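Long-range contacts in putative isochorismatase (PDB 3OQP), which is probably a hydrolase of the isochorismatase family, related to nicotinamidases, although its natural substrate is not established: residues L9-V14 and R39-A44; I109-V114 and A136-H141; T126-V131 and S171-V176; A175-D180 and T190-G195. All blocks are in the same frame, centred on the assembly; numbering follows the deposited sequence.

In the fold
From the N terminus, contact 1 comes first: strand 7-12 meets helix 30-47, closing a loop of 24 residues on one face of the parallel sheet. Contact 2 follows in series, closing 21 residues as strand 111-115 pairs with 136-140; it joins contact 1 directly, since Ile10 N lies 2.8 Å from Thr113 O. Contact 3 closes 39 residues and crosses contact 2, because helix 124-132 lies in the chain between its two strands and packs on residues 171-176 beyond both. That second segment enters strand 175-177, which extends the sheet beside 136-140. Contact 4 begins on Ala175 and Val176, shared with contact 3, and closes nine residues, mostly helix 179-188, tying the strand to the loop before helix 197-208.

Contact 1: L9-V14 and R39-A44; sequences LIVIDV and RAMDAA
In the beta-alpha-beta unit of strand 7-12, helix 30-47 and strand 51-56, this contact is where the helix lies against the first strand. The short axes of 9-12 and 39-44 approach to 9.7 Å and run at 150°, as a helix returning the chain to the start of the next parallel strand must do. Leu9 buries the largest single share. Its CG stands anti to the backbone N (chi1 179°), which sends CD2 into the helix surface between Ala40 and Ala44, one turn apart. That methyl is 4.0 Å from Ala40 CB and also 4.0 Å from Ala44 CB, and it touches backbone, with Leu9 CD2 to Ala40 O at 3.6 Å. This helical layer covers one face of the isochorismatase-type parallel sheet, and two residues along the strand Val11 adds a second point of contact. Val11 CG2 reaches selenomethionine Met41 at CG, 3.9 Å away, and the two side chains cross at about a right angle. Met41 CG anti to the carbonyl carbon (chi1 -70°) and an extended chi2 put SE 4.2 Å from Val11 CG2; chi3 turns only CE. Strand 51-56 borders the site through Val51, which Ala44 touches.

Contact 2: I109-V114 and A136-H141; sequences IDTLTV and AVEFLH
Strands 111-114 and 136-140 are parallel neighbours in the central sheet of this isochorismatase-type alpha/beta fold, their short axes 4.5 Å apart at 18°. The backbone ladder alternates between them: Leu112 N donates to Ala136 O, Leu112 O accepts from Glu138 N, and Val114 N donates to Glu138 O. The ladder ends with Leu140 N to Val114 O, nearly straight at 177° and directed almost along the C=O axis. Glu138 lies on the same face as Thr111 and Thr113. Its CB packs beside the Thr113 hydroxyl, 4.0 Å from Thr113 OG1; CG, anti to the carbonyl carbon (chi1 -62°), reaches 3.8 Å from Thr111 CG2. The chain then runs extended, and CD comes still closer to that methyl, with Glu138 CD to Thr111 CG2 at 3.5 Å. At the tip, OE2 forms a salt bridge with Arg7, which would be expected to stabilise the carboxylate as an anion. On the other face Val114 CG2 meets Val137 CG1 at 4.1 Å, while helix 124-132 covers Val137. The remaining carboxylate oxygen, Glu138 OE1, accepts the hydroxyl proton of Thr113 OG1 on its anti lone pair at 2.7 Å.

Contact 3: T126-V131 and S171-V176; sequences TINHAV and SRFAAV
Apolar packing comes first where helix 124-132 meets the end of helix 158-173, on the side of the sheet bearing Val137. Ile127 and Val131, one turn apart, both point toward Phe173. Ile127 CG2, anti to the backbone N, lies 4.0 Å from Phe173 CB, and Val131 CG2 is 4.2 Å from that CB, near the plane of the ring at its edge. Within the second segment, Arg172 CG sits 3.9 Å above the Phe173 ring, over its centre, while its guanidinium comes within 4.3 Å of Val131 through NH1 to CG1. The closest approach is of methyl to carbonyl: Val131 CG2 stands 3.1 Å from Phe173 O, tight for a carbon and an oxygen. Polar groups look elsewhere, as Asn128 OD1 accepts a hydrogen bond from Ser125 OG of the second subunit. Phe173 and Arg172 also pack on Asn121 of that subunit, so the contact borders the dimer interface. Thr126 OG1 is hydrogen-bonded to O of the modified residue at position 122, a 3-sulfinoalanine. With no hydrogen bond or salt bridge between the segments, their fit rests mainly on van der Waals packing, whereas directional bonds from the helix reach the partner subunit and the modified cysteine.

Contact 4: A175-D180 and T190-G195; sequences AVASTD and TPLARG
Leu192 turns CG anti to its carbonyl carbon (chi1 -74°) and Arg194 does likewise (chi1 -69°), the latter then running extended from CG to NE before chi4 (75°) turns its guanidinium over Ala175. The flat group presents one face to the alanine methyl, with Ala175 CB 3.8 Å above its plane and over its centre. Nearer the backbone, Arg194 CG lies 3.8 Å from Ala175 N, so the aliphatic part packs against Ala175, the first residue of the strand. From the other residue, Leu192 CB meets Ala175 CB at 3.6 Å, and its branch extends to Ala177, where Leu192 CD1 is 3.7 Å from Ala177 CB. The two alanines, alternate residues of strand 175-177, thus offer their methyls to the same loop. This strand is the outermost on its side of the parallel sheet within the chain, and residues 190-195 cover it on the way to helix 197-208 without forming a strand. A water joins the backbones instead, donating to Val176 O at 2.8 Å and to Ala193 O at 2.7 Å; Ala193 O also accepts from Gln170. The far end of Arg194 is anchored through NH2 to Val137 O on the adjacent strand. The loop packs directly on the alanine methyls, while water and arginine supply polar links at the sheet margin, and the bond from a probably charged guanidinium would polarise the Val137 carbonyl.

Contact 1: L9-V14 and R39-A44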
loop_
_atom_site.group_PDB
_atom_site.type_symbol
_atom_site.label_atom_id
_atom_site.label_comp_id
_atom_site.label_asym_id
_atom_site.label_seq_id
_atom_site.Cartn_x
_atom_site.Cartn_y
_atom_site.Cartn_z
ATOM N N LEU A 9 1.232 -13.076 15.518
ATOM C CA LEU A 9 2.410 -12.711 14.753
ATOM C C LEU A 9 2.365 -13.440 13.391
ATOM O O LEU A 9 2.339 -14.670 13.342
ATOM C CB LEU A 9 3.666 -13.158 15.520
ATOM C CG LEU A 9 4.982 -12.851 14.824
ATOM C CD1 LEU A 9 5.226 -11.345 14.804
ATOM C CD2 LEU A 9 6.143 -13.638 15.505
ATOM N N ILE A 10 2.379 -12.667 12.300
ATOM C CA ILE A 10 2.426 -13.294 10.957
ATOM C C ILE A 10 3.801 -13.036 10.362
ATOM O O ILE A 10 4.335 -11.907 10.495
ATOM C CB ILE A 10 1.294 -12.730 10.089
ATOM C CG1 ILE A 10 1.145 -13.562 8.811
ATOM C CG2 ILE A 10 1.434 -11.246 9.782
ATOM C CD1 ILE A 10 -0.168 -13.309 8.071
ATOM N N VAL A 11 4.425 -14.084 9.884
ATOM C CA VAL A 11 5.777 -14.095 9.382
ATOM C C VAL A 11 5.690 -14.304 7.903
ATOM O O VAL A 11 5.424 -15.449 7.436
ATOM C CB VAL A 11 6.571 -15.237 10.067
ATOM C CG1 VAL A 11 8.002 -15.205 9.622
ATOM C CG2 VAL A 11 6.504 -15.026 11.605
ATOM N N ILE A 12 5.786 -13.263 7.084
ATOM C CA ILE A 12 5.415 -13.279 5.673
ATOM C C ILE A 12 6.614 -13.559 4.798
ATOM O O ILE A 12 7.603 -12.797 4.753
ATOM C CB ILE A 12 4.764 -11.935 5.253
ATOM C CG1 ILE A 12 3.487 -11.703 6.086
ATOM C CG2 ILE A 12 4.422 -11.990 3.777
ATOM C CD1 ILE A 12 2.743 -10.416 5.784
ATOM N N ASP A 13 6.532 -14.671 4.081
ATOM C CA ASP A 13 7.439 -14.998 2.973
ATOM C C ASP A 13 8.917 -14.910 3.340
ATOM O O ASP A 13 9.737 -14.402 2.555
ATOM C CB ASP A 13 7.146 -14.164 1.741
ATOM C CG ASP A 13 5.719 -14.328 1.220
ATOM O OD1 ASP A 13 4.937 -15.150 1.740
ATOM O OD2 ASP A 13 5.362 -13.589 0.244
ATOM N N VAL A 14 9.291 -15.503 4.472
ATOM C CA VAL A 14 10.664 -15.561 4.887
ATOM C C VAL A 14 11.324 -16.765 4.264
ATOM O O VAL A 14 11.504 -17.815 4.890
ATOM C CB VAL A 14 10.794 -15.383 6.446
ATOM C CG1 VAL A 14 12.301 -15.489 6.875
ATOM C CG2 VAL A 14 10.165 -14.065 6.973
ATOM N N ARG A 39 13.736 -13.655 16.904
ATOM C CA ARG A 39 13.438 -13.186 18.279
ATOM C C ARG A 39 11.947 -13.004 18.448
ATOM O O ARG A 39 11.397 -13.421 19.449
ATOM C CB ARG A 39 14.152 -11.890 18.620
ATOM C CG ARG A 39 15.642 -11.979 18.783
ATOM C CD ARG A 39 16.215 -10.785 19.557
ATOM N NE ARG A 39 15.964 -9.583 18.900
ATOM C CZ ARG A 39 15.449 -8.481 19.455
ATOM N NH1 ARG A 39 15.043 -8.398 20.701
ATOM N NH2 ARG A 39 15.350 -7.453 18.684
ATOM N N ALA A 40 11.300 -12.403 17.457
ATOM C CA ALA A 40 9.861 -12.190 17.556
ATOM C C ALA A 40 9.084 -13.520 17.639
ATOM O O ALA A 40 8.202 -13.654 18.479
ATOM C CB ALA A 40 9.343 -11.376 16.353
HETATM N N MSE A 41 9.516 -14.500 16.845
HETATM C CA MSE A 41 8.898 -15.827 16.878
HETATM C C MSE A 41 9.132 -16.502 18.235
HETATM O O MSE A 41 8.217 -17.068 18.811
HETATM C CB MSE A 41 9.470 -16.726 15.775
HETATM C CG MSE A 41 9.010 -16.264 14.354
HETATM SE SE MSE A 41 9.730 -17.288 13.002
HETATM C CE MSE A 41 8.828 -18.770 13.277
ATOM N N ASP A 42 10.346 -16.404 18.783
ATOM C CA ASP A 42 10.646 -17.038 20.058
ATOM C C ASP A 42 9.891 -16.370 21.177
ATOM O O ASP A 42 9.411 -17.023 22.102
ATOM C CB ASP A 42 12.143 -17.002 20.316
ATOM C CG ASP A 42 12.915 -17.917 19.419
ATOM O OD1 ASP A 42 12.330 -18.835 18.786
ATOM O OD2 ASP A 42 14.170 -17.748 19.269
ATOM N N ALA A 43 9.815 -15.043 21.126
ATOM C CA ALA A 43 9.074 -14.292 22.119
ATOM C C ALA A 43 7.596 -14.623 22.038
ATOM O O ALA A 43 6.935 -14.794 23.082
ATOM C CB ALA A 43 9.308 -12.799 21.932
ATOM N N ALA A 44 7.064 -14.691 20.819
ATOM C CA ALA A 44 5.634 -15.020 20.623
ATOM C C ALA A 44 5.329 -16.378 21.230
ATOM O O ALA A 44 4.323 -16.541 21.929
ATOM C CB ALA A 44 5.304 -15.029 19.130
#

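Contact 2: I109-V114 and A136-H141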
loop_
_atom_site.group_PDB
_atom_site.type_symbol
_atom_site.label_atom_id
_atom_site.label_comp_id
_atom_site.label_asym_id
_atom_site.label_seq_id
_atom_site.Cartn_x
_atom_site.Cartn_y
_atom_site.Cartn_z
ATOM N N ILE A 109 -8.394 -12.789 17.554
ATOM C CA ILE A 109 -7.325 -11.832 17.261
ATOM C C ILE A 109 -7.885 -10.463 16.934
ATOM O O ILE A 109 -8.757 -10.341 16.056
ATOM C CB ILE A 109 -6.461 -12.349 16.097
ATOM C CG1 ILE A 109 -5.873 -13.725 16.425
ATOM C CG2 ILE A 109 -5.391 -11.290 15.676
ATOM C CD1 ILE A 109 -5.033 -13.834 17.703
ATOM N N ASP A 110 -7.388 -9.423 17.612
ATOM C CA ASP A 110 -7.784 -8.065 17.334
ATOM C C ASP A 110 -6.623 -7.259 16.760
ATOM O O ASP A 110 -6.844 -6.121 16.284
ATOM C CB ASP A 110 -8.453 -7.342 18.530
ATOM C CG ASP A 110 -7.570 -7.123 19.723
ATOM O OD1 ASP A 110 -6.332 -7.299 19.659
ATOM O OD2 ASP A 110 -8.162 -6.746 20.776
ATOM N N THR A 111 -5.416 -7.829 16.762
ATOM C CA THR A 111 -4.178 -7.124 16.416
ATOM C C THR A 111 -3.267 -8.061 15.646
ATOM O O THR A 111 -2.930 -9.124 16.160
ATOM C CB THR A 111 -3.446 -6.609 17.675
ATOM O OG1 THR A 111 -4.347 -5.833 18.449
ATOM C CG2 THR A 111 -2.241 -5.744 17.355
ATOM N N LEU A 112 -2.897 -7.676 14.406
ATOM C CA LEU A 112 -2.044 -8.519 13.586
ATOM C C LEU A 112 -0.678 -7.878 13.550
ATOM O O LEU A 112 -0.563 -6.717 13.127
ATOM C CB LEU A 112 -2.600 -8.620 12.170
ATOM C CG LEU A 112 -1.848 -9.507 11.202
ATOM C CD1 LEU A 112 -1.916 -11.022 11.593
ATOM C CD2 LEU A 112 -2.367 -9.276 9.768
ATOM N N THR A 113 0.337 -8.584 14.047
ATOM C CA THR A 113 1.710 -8.057 14.090
ATOM C C THR A 113 2.471 -8.646 12.880
ATOM O O THR A 113 2.639 -9.867 12.727
ATOM C CB THR A 113 2.426 -8.484 15.361
ATOM O OG1 THR A 113 1.631 -8.106 16.504
ATOM C CG2 THR A 113 3.821 -7.790 15.499
ATOM N N VAL A 114 2.941 -7.764 11.989
ATOM C CA VAL A 114 3.512 -8.145 10.700
ATOM C C VAL A 114 5.039 -8.084 10.746
ATOM O O VAL A 114 5.666 -7.073 11.143
ATOM C CB VAL A 114 2.993 -7.217 9.610
ATOM C CG1 VAL A 114 3.681 -7.470 8.254
ATOM C CG2 VAL A 114 1.485 -7.408 9.486
ATOM N N ALA A 136 -6.621 -4.116 14.118
ATOM C CA ALA A 136 -5.471 -3.265 14.377
ATOM C C ALA A 136 -4.254 -3.972 13.824
ATOM O O ALA A 136 -4.242 -5.217 13.772
ATOM C CB ALA A 136 -5.346 -3.042 15.869
ATOM N N VAL A 137 -3.250 -3.223 13.396
ATOM C CA VAL A 137 -2.078 -3.809 12.791
ATOM C C VAL A 137 -0.842 -3.198 13.437
ATOM O O VAL A 137 -0.823 -1.992 13.788
ATOM C CB VAL A 137 -2.014 -3.531 11.284
ATOM C CG1 VAL A 137 -0.684 -4.090 10.671
ATOM C CG2 VAL A 137 -3.228 -4.139 10.595
ATOM N N GLU A 138 0.176 -4.008 13.657
ATOM C CA GLU A 138 1.497 -3.583 14.088
ATOM C C GLU A 138 2.489 -4.017 13.007
ATOM O O GLU A 138 2.314 -5.053 12.328
ATOM C CB GLU A 138 1.841 -4.234 15.430
ATOM C CG GLU A 138 0.858 -3.804 16.520
ATOM C CD GLU A 138 0.990 -4.542 17.819
ATOM O OE1 GLU A 138 1.366 -5.729 17.814
ATOM O OE2 GLU A 138 0.648 -3.929 18.864
ATOM N N PHE A 139 3.548 -3.218 12.824
ATOM C CA PHE A 139 4.587 -3.490 11.791
ATOM C C PHE A 139 5.939 -3.327 12.440
ATOM O O PHE A 139 6.227 -2.238 12.997
ATOM C CB PHE A 139 4.416 -2.500 10.633
ATOM C CG PHE A 139 5.459 -2.589 9.557
ATOM C CD1 PHE A 139 5.401 -3.559 8.586
ATOM C CD2 PHE A 139 6.489 -1.671 9.501
ATOM C CE1 PHE A 139 6.357 -3.579 7.613
ATOM C CE2 PHE A 139 7.443 -1.760 8.462
ATOM C CZ PHE A 139 7.383 -2.722 7.568
ATOM N N LEU A 140 6.735 -4.398 12.444
ATOM C CA LEU A 140 8.032 -4.398 13.064
ATOM C C LEU A 140 9.087 -3.948 12.038
ATOM O O LEU A 140 9.477 -4.729 11.145
ATOM C CB LEU A 140 8.353 -5.751 13.704
ATOM C CG LEU A 140 7.287 -6.202 14.704
ATOM C CD1 LEU A 140 7.735 -7.456 15.475
ATOM C CD2 LEU A 140 6.784 -5.082 15.639
ATOM N N HIS A 141 9.535 -2.682 12.161
ATOM C CA HIS A 141 10.311 -2.047 11.093
ATOM C C HIS A 141 11.701 -2.707 10.939
ATOM O O HIS A 141 12.378 -2.486 9.940
ATOM C CB HIS A 141 10.421 -0.552 11.276
ATOM C CG HIS A 141 11.138 -0.171 12.509
ATOM N ND1 HIS A 141 12.483 -0.372 12.648
ATOM C CD2 HIS A 141 10.686 0.366 13.651
ATOM C CE1 HIS A 141 12.842 0.142 13.820
ATOM N NE2 HIS A 141 11.766 0.538 14.467
#

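Contact 3: T126-V131 and S171-V176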
loop_
_atom_site.group_PDB
_atom_site.type_symbol
_atom_site.label_atom_id
_atom_site.label_comp_id
_atom_site.label_asym_id
_atom_site.label_seq_id
_atom_site.Cartn_x
_atom_site.Cartn_y
_atom_site.Cartn_z
ATOM N N THR A 126 -1.033 -7.097 2.722
ATOM C CA THR A 126 -1.634 -7.830 3.796
ATOM C C THR A 126 -2.179 -6.850 4.843
ATOM O O THR A 126 -3.338 -7.005 5.334
ATOM C CB THR A 126 -0.647 -8.816 4.423
ATOM O OG1 THR A 126 -0.255 -9.772 3.419
ATOM C CG2 THR A 126 -1.213 -9.567 5.602
ATOM N N ILE A 127 -1.395 -5.819 5.187
ATOM C CA ILE A 127 -1.824 -4.795 6.123
ATOM C C ILE A 127 -3.050 -4.027 5.611
ATOM O O ILE A 127 -3.989 -3.770 6.380
ATOM C CB ILE A 127 -0.665 -3.826 6.377
ATOM C CG1 ILE A 127 0.413 -4.597 7.162
ATOM C CG2 ILE A 127 -1.133 -2.559 7.101
ATOM C CD1 ILE A 127 1.746 -3.800 7.296
ATOM N N ASN A 128 -3.085 -3.683 4.324
ATOM C CA ASN A 128 -4.197 -2.932 3.757
ATOM C C ASN A 128 -5.494 -3.710 3.935
ATOM O O ASN A 128 -6.511 -3.150 4.379
ATOM C CB ASN A 128 -3.989 -2.662 2.253
ATOM C CG ASN A 128 -5.150 -1.854 1.638
ATOM O OD1 ASN A 128 -5.378 -0.798 2.130
ATOM N ND2 ASN A 128 -5.891 -2.369 0.595
ATOM N N HIS A 129 -5.460 -5.014 3.659
ATOM C CA HIS A 129 -6.628 -5.853 3.845
ATOM C C HIS A 129 -7.011 -5.894 5.325
ATOM O O HIS A 129 -8.187 -5.763 5.684
ATOM C CB HIS A 129 -6.386 -7.251 3.284
ATOM C CG HIS A 129 -6.632 -7.353 1.816
ATOM N ND1 HIS A 129 -5.887 -8.172 0.993
ATOM C CD2 HIS A 129 -7.611 -6.829 1.041
ATOM C CE1 HIS A 129 -6.364 -8.092 -0.234
ATOM N NE2 HIS A 129 -7.417 -7.301 -0.237
ATOM N N ALA A 130 -6.029 -6.142 6.183
ATOM C CA ALA A 130 -6.310 -6.214 7.624
ATOM C C ALA A 130 -6.990 -4.979 8.177
ATOM O O ALA A 130 -8.007 -5.087 8.877
ATOM C CB ALA A 130 -5.019 -6.506 8.438
ATOM N N VAL A 131 -6.426 -3.814 7.851
ATOM C CA VAL A 131 -6.987 -2.540 8.349
ATOM C C VAL A 131 -8.446 -2.365 7.894
ATOM O O VAL A 131 -9.304 -1.981 8.678
ATOM C CB VAL A 131 -6.120 -1.319 7.893
ATOM C CG1 VAL A 131 -6.870 0.033 8.140
ATOM C CG2 VAL A 131 -4.761 -1.423 8.559
ATOM N N SER A 171 1.542 6.658 9.888
ATOM C CA SER A 171 0.584 7.779 9.770
ATOM C C SER A 171 -0.865 7.334 9.798
ATOM O O SER A 171 -1.721 8.208 10.047
ATOM C CB SER A 171 0.778 8.586 8.494
ATOM O OG SER A 171 0.338 7.827 7.352
ATOM N N ARG A 172 -1.174 6.076 9.523
ATOM C CA ARG A 172 -2.547 5.699 9.346
ATOM C C ARG A 172 -2.859 4.220 9.523
ATOM O O ARG A 172 -3.957 3.900 9.982
ATOM C CB ARG A 172 -2.971 6.149 7.932
ATOM C CG ARG A 172 -4.381 5.721 7.521
ATOM C CD ARG A 172 -5.408 6.473 8.400
ATOM N NE ARG A 172 -6.812 6.066 8.174
ATOM C CZ ARG A 172 -7.404 4.992 8.704
ATOM N NH1 ARG A 172 -6.735 4.098 9.444
ATOM N NH2 ARG A 172 -8.691 4.768 8.486
ATOM N N PHE A 173 -1.958 3.322 9.099
ATOM C CA PHE A 173 -2.331 1.942 8.950
ATOM C C PHE A 173 -1.896 1.001 10.077
ATOM O O PHE A 173 -2.536 -0.022 10.290
ATOM C CB PHE A 173 -1.782 1.396 7.619
ATOM C CG PHE A 173 -2.331 2.104 6.410
ATOM C CD1 PHE A 173 -3.510 1.699 5.884
ATOM C CD2 PHE A 173 -1.732 3.240 5.861
ATOM C CE1 PHE A 173 -4.078 2.362 4.809
ATOM C CE2 PHE A 173 -2.268 3.881 4.793
ATOM C CZ PHE A 173 -3.452 3.445 4.267
ATOM N N ALA A 174 -0.824 1.288 10.776
ATOM C CA ALA A 174 -0.233 0.347 11.706
ATOM C C ALA A 174 0.515 1.096 12.773
ATOM O O ALA A 174 0.928 2.278 12.579
ATOM C CB ALA A 174 0.755 -0.582 10.961
ATOM N N ALA A 175 0.718 0.451 13.923
ATOM C CA ALA A 175 1.705 0.883 14.886
ATOM C C ALA A 175 3.025 0.277 14.474
ATOM O O ALA A 175 3.195 -0.950 14.491
ATOM C CB ALA A 175 1.354 0.414 16.279
ATOM N N VAL A 176 3.946 1.190 14.120
ATOM C CA VAL A 176 5.298 0.837 13.656
ATOM C C VAL A 176 6.241 0.852 14.836
ATOM O O VAL A 176 6.289 1.851 15.576
ATOM C CB VAL A 176 5.758 1.768 12.555
ATOM C CG1 VAL A 176 7.229 1.465 12.106
ATOM C CG2 VAL A 176 4.794 1.760 11.345
#

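Contact 4: A175-D180 and T190-G195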
loop_
_atom_site.group_PDB
_atom_site.type_symbol
_atom_site.label_atom_id
_atom_site.label_comp_id
_atom_site.label_asym_id
_atom_site.label_seq_id
_atom_site.Cartn_x
_atom_site.Cartn_y
_atom_site.Cartn_z
ATOM N N ALA A 175 0.718 0.451 13.923
ATOM C CA ALA A 175 1.705 0.883 14.886
ATOM C C ALA A 175 3.025 0.277 14.474
ATOM O O ALA A 175 3.195 -0.950 14.491
ATOM C CB ALA A 175 1.354 0.414 16.279
ATOM N N VAL A 176 3.946 1.190 14.120
ATOM C CA VAL A 176 5.298 0.837 13.656
ATOM C C VAL A 176 6.241 0.852 14.836
ATOM O O VAL A 176 6.289 1.851 15.576
ATOM C CB VAL A 176 5.758 1.768 12.555
ATOM C CG1 VAL A 176 7.229 1.465 12.106
ATOM C CG2 VAL A 176 4.794 1.760 11.345
ATOM N N ALA A 177 6.964 -0.225 15.094
ATOM C CA ALA A 177 7.804 -0.331 16.284
ATOM C C ALA A 177 8.935 -1.249 16.064
ATOM O O ALA A 177 8.928 -2.058 15.119
ATOM C CB ALA A 177 6.976 -0.781 17.509
ATOM N N SER A 178 9.923 -1.235 16.934
ATOM C CA SER A 178 10.989 -2.198 16.898
ATOM C C SER A 178 10.517 -3.524 17.501
ATOM O O SER A 178 9.562 -3.574 18.265
ATOM C CB SER A 178 12.203 -1.701 17.654
ATOM O OG SER A 178 11.922 -1.632 19.052
ATOM N N THR A 179 11.276 -4.556 17.203
ATOM C CA THR A 179 11.039 -5.859 17.812
ATOM C C THR A 179 11.179 -5.799 19.326
ATOM O O THR A 179 10.369 -6.357 20.049
ATOM C CB THR A 179 11.970 -6.905 17.166
ATOM O OG1 THR A 179 11.645 -7.054 15.772
ATOM C CG2 THR A 179 11.798 -8.290 17.826
ATOM N N ASP A 180 12.162 -5.022 19.820
ATOM C CA ASP A 180 12.337 -4.892 21.264
ATOM C C ASP A 180 11.069 -4.275 21.911
ATOM O O ASP A 180 10.580 -4.764 22.954
ATOM C CB ASP A 180 13.503 -3.963 21.641
ATOM C CG ASP A 180 14.826 -4.298 20.983
ATOM O OD1 ASP A 180 15.193 -5.498 20.942
ATOM O OD2 ASP A 180 15.521 -3.295 20.583
ATOM N N THR A 190 0.135 -4.189 26.628
ATOM C CA THR A 190 -0.211 -2.838 26.206
ATOM C C THR A 190 -0.160 -2.709 24.694
ATOM O O THR A 190 0.585 -3.445 24.050
ATOM C CB THR A 190 0.741 -1.812 26.876
ATOM O OG1 THR A 190 2.127 -2.166 26.660
ATOM C CG2 THR A 190 0.437 -1.773 28.408
ATOM N N PRO A 191 -0.963 -1.821 24.128
ATOM C CA PRO A 191 -0.887 -1.545 22.702
ATOM C C PRO A 191 0.320 -0.727 22.340
ATOM O O PRO A 191 0.904 -0.054 23.193
ATOM C CB PRO A 191 -2.137 -0.737 22.423
ATOM C CG PRO A 191 -2.464 -0.052 23.681
ATOM C CD PRO A 191 -1.960 -0.960 24.784
ATOM N N LEU A 192 0.694 -0.763 21.085
ATOM C CA LEU A 192 1.744 0.099 20.594
ATOM C C LEU A 192 1.080 1.365 20.034
ATOM O O LEU A 192 -0.063 1.333 19.616
ATOM C CB LEU A 192 2.561 -0.645 19.508
ATOM C CG LEU A 192 3.500 -1.725 20.038
ATOM C CD1 LEU A 192 4.003 -2.535 18.902
ATOM C CD2 LEU A 192 4.678 -1.144 20.858
ATOM N N ALA A 193 1.834 2.457 19.999
ATOM C CA ALA A 193 1.329 3.755 19.567
ATOM C C ALA A 193 1.164 3.895 18.054
ATOM O O ALA A 193 2.071 3.541 17.317
ATOM C CB ALA A 193 2.302 4.845 20.060
ATOM N N ARG A 194 0.018 4.419 17.639
ATOM C CA ARG A 194 -0.308 4.715 16.246
ATOM C C ARG A 194 -0.291 6.212 16.017
ATOM O O ARG A 194 -0.782 6.989 16.869
ATOM C CB ARG A 194 -1.682 4.149 15.879
ATOM C CG ARG A 194 -1.632 2.667 15.854
ATOM C CD ARG A 194 -2.969 1.921 15.661
ATOM N NE ARG A 194 -2.679 0.474 15.557
ATOM C CZ ARG A 194 -2.365 -0.279 16.603
ATOM N NH1 ARG A 194 -2.293 0.209 17.845
ATOM N NH2 ARG A 194 -2.022 -1.520 16.438
ATOM N N GLY A 195 0.235 6.644 14.875
ATOM C CA GLY A 195 0.195 8.023 14.483
ATOM C C GLY A 195 -1.081 8.363 13.735
ATOM O O GLY A 195 -2.023 7.553 13.613
HETATM O O HOH W 1 4.520 2.436 17.633
#